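Local coordinates for methyltransferase (Bacteroides thetaiotaomicron, PDB 3FQ6), which is a methyltransferase domain matching part of the tetrapyrrole (corrin/porphyrin) methylase family and probably takes part in methyl-group transfer, at residues 75-79 with 101-105. Residues are numbered along the deposited sequence; the frame is centred on the assembly and turned at random.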
loop_
_atom_site.group_PDB
_atom_site.type_symbol
_atom_site.label_atom_id
_atom_site.label_comp_id
_atom_site.label_asym_id
_atom_site.label_seq_id
_atom_site.Cartn_x
_atom_site.Cartn_y
_atom_site.Cartn_z
ATOM N N SER A 75 0.886 -5.929 -3.909
ATOM C CA SER A 75 0.649 -6.833 -5.002
ATOM C C SER A 75 1.218 -6.204 -6.236
ATOM O O SER A 75 0.979 -5.020 -6.510
ATOM C CB SER A 75 -0.844 -7.033 -5.176
ATOM O OG SER A 75 -1.334 -7.656 -4.011
ATOM N N ARG A 76 2.007 -6.987 -6.958
ATOM C CA ARG A 76 2.676 -6.527 -8.171
ATOM C C ARG A 76 2.325 -7.476 -9.297
ATOM O O ARG A 76 2.685 -8.652 -9.214
ATOM C CB ARG A 76 4.202 -6.575 -8.018
ATOM C CG ARG A 76 4.843 -5.558 -7.130
ATOM C CD ARG A 76 6.368 -5.823 -7.067
ATOM N NE ARG A 76 6.990 -5.999 -8.381
ATOM C CZ ARG A 76 8.031 -6.800 -8.654
ATOM N NH1 ARG A 76 8.512 -6.862 -9.895
ATOM N NH2 ARG A 76 8.585 -7.550 -7.714
ATOM N N GLU A 77 1.616 -6.960 -10.318
ATOM C CA GLU A 77 1.486 -7.593 -11.655
ATOM C C GLU A 77 2.825 -7.404 -12.298
ATOM O O GLU A 77 3.138 -6.287 -12.683
ATOM C CB GLU A 77 0.526 -6.828 -12.556
ATOM C CG GLU A 77 -0.841 -6.580 -12.029
ATOM C CD GLU A 77 -1.838 -7.500 -12.641
ATOM O OE1 GLU A 77 -2.685 -8.017 -11.875
ATOM O OE2 GLU A 77 -1.768 -7.723 -13.880
ATOM N N ILE A 78 3.621 -8.456 -12.425
ATOM C CA ILE A 78 4.942 -8.312 -13.027
ATOM C C ILE A 78 4.843 -8.473 -14.526
ATOM O O ILE A 78 5.708 -8.032 -15.269
ATOM C CB ILE A 78 5.954 -9.289 -12.422
ATOM C CG1 ILE A 78 6.134 -8.965 -10.932
ATOM C CG2 ILE A 78 7.287 -9.200 -13.171
ATOM C CD1 ILE A 78 6.889 -9.994 -10.131
ATOM N N SER A 79 3.766 -9.107 -14.956
ATOM C CA SER A 79 3.467 -9.288 -16.360
ATOM C C SER A 79 2.071 -9.858 -16.355
ATOM O O SER A 79 1.469 -10.034 -15.305
ATOM C CB SER A 79 4.438 -10.282 -17.000
ATOM O OG SER A 79 3.924 -11.599 -16.950
ATOM N N GLU A 101 14.377 -4.044 -7.261
ATOM C CA GLU A 101 13.652 -3.006 -8.032
ATOM C C GLU A 101 12.188 -3.308 -8.390
ATOM O O GLU A 101 11.901 -4.284 -9.101
ATOM C CB GLU A 101 14.413 -2.628 -9.305
ATOM C CG GLU A 101 15.564 -1.691 -9.039
ATOM C CD GLU A 101 15.288 -0.766 -7.855
ATOM O OE1 GLU A 101 15.837 0.371 -7.840
ATOM O OE2 GLU A 101 14.530 -1.186 -6.936
ATOM N N PRO A 102 11.251 -2.457 -7.911
ATOM C CA PRO A 102 9.874 -2.766 -8.266
ATOM C C PRO A 102 9.708 -2.478 -9.741
ATOM O O PRO A 102 10.118 -1.421 -10.236
ATOM C CB PRO A 102 9.032 -1.809 -7.388
ATOM C CG PRO A 102 10.007 -1.186 -6.388
ATOM C CD PRO A 102 11.343 -1.210 -7.123
ATOM N N ARG A 103 9.196 -3.476 -10.439
ATOM C CA ARG A 103 8.751 -3.339 -11.808
ATOM C C ARG A 103 7.276 -3.743 -11.675
ATOM O O ARG A 103 6.903 -4.363 -10.679
ATOM C CB ARG A 103 9.530 -4.318 -12.690
ATOM C CG ARG A 103 10.313 -3.715 -13.892
ATOM C CD ARG A 103 11.344 -4.714 -14.508
ATOM N NE ARG A 103 10.726 -5.857 -15.210
ATOM C CZ ARG A 103 10.156 -6.931 -14.631
ATOM N NH1 ARG A 103 10.089 -7.066 -13.307
ATOM N NH2 ARG A 103 9.637 -7.888 -15.388
ATOM N N GLY A 104 6.439 -3.361 -12.638
ATOM C CA GLY A 104 5.051 -3.820 -12.700
ATOM C C GLY A 104 4.009 -2.901 -12.091
ATOM O O GLY A 104 4.328 -1.774 -11.711
ATOM N N GLU A 105 2.765 -3.380 -11.993
ATOM C CA GLU A 105 1.639 -2.583 -11.486
ATOM C C GLU A 105 1.367 -2.957 -10.040
ATOM O O GLU A 105 1.262 -4.139 -9.720
ATOM C CB GLU A 105 0.382 -2.794 -12.327
ATOM C CG GLU A 105 0.562 -2.488 -13.803
ATOM C CD GLU A 105 -0.759 -2.320 -14.547
ATOM O OE1 GLU A 105 -0.745 -2.270 -15.809
ATOM O OE2 GLU A 105 -1.815 -2.230 -13.874
#
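Glu77 and Glu105 form a hydrogen-bonded antiparallel pair where strands 71-77 and 105-110 meet in the mixed sheet of this tetrapyrrole-methylase-family domain. Glu77 N donates to Glu105 O (2.9 Å), and Glu105 N to Glu77 O (3.0 Å). Gly104, in the loop just before strand 105-110, suits its place because a CB would strike Glu77 O and, at its backbone angles, Arg103 O; its CA makes a CA-H...O contact with Glu77 O (3.1 Å). The tight side belongs to buried Arg76, long enough to reach both Arg103 O and Glu84. Bent at chi3 (49°), it brings NE within 2.8 Å of Arg103 O, near the guanidinium plane; NH1 adds a weak bond to that oxygen, and NH2 a salt bridge with Glu84. Pro102 CA lies over one face and Ile78 CG1, closer, over the opposite one, both offset toward the rim. Cutting Arg76 back to an alanine is likely to cost Arg103 O both side-chain donors and Glu84 this salt bridge. On the looser outer side, Glu77 OE2 and Glu105 OE2 stay 5.5 Å apart. Arg76 NH1 and Arg103 NH1, 3.8 Å apart, probably repel mildly, while aliphatic Ile78 suits both guanidinium groups, its CG2 3.5 Å from Arg103 NH2.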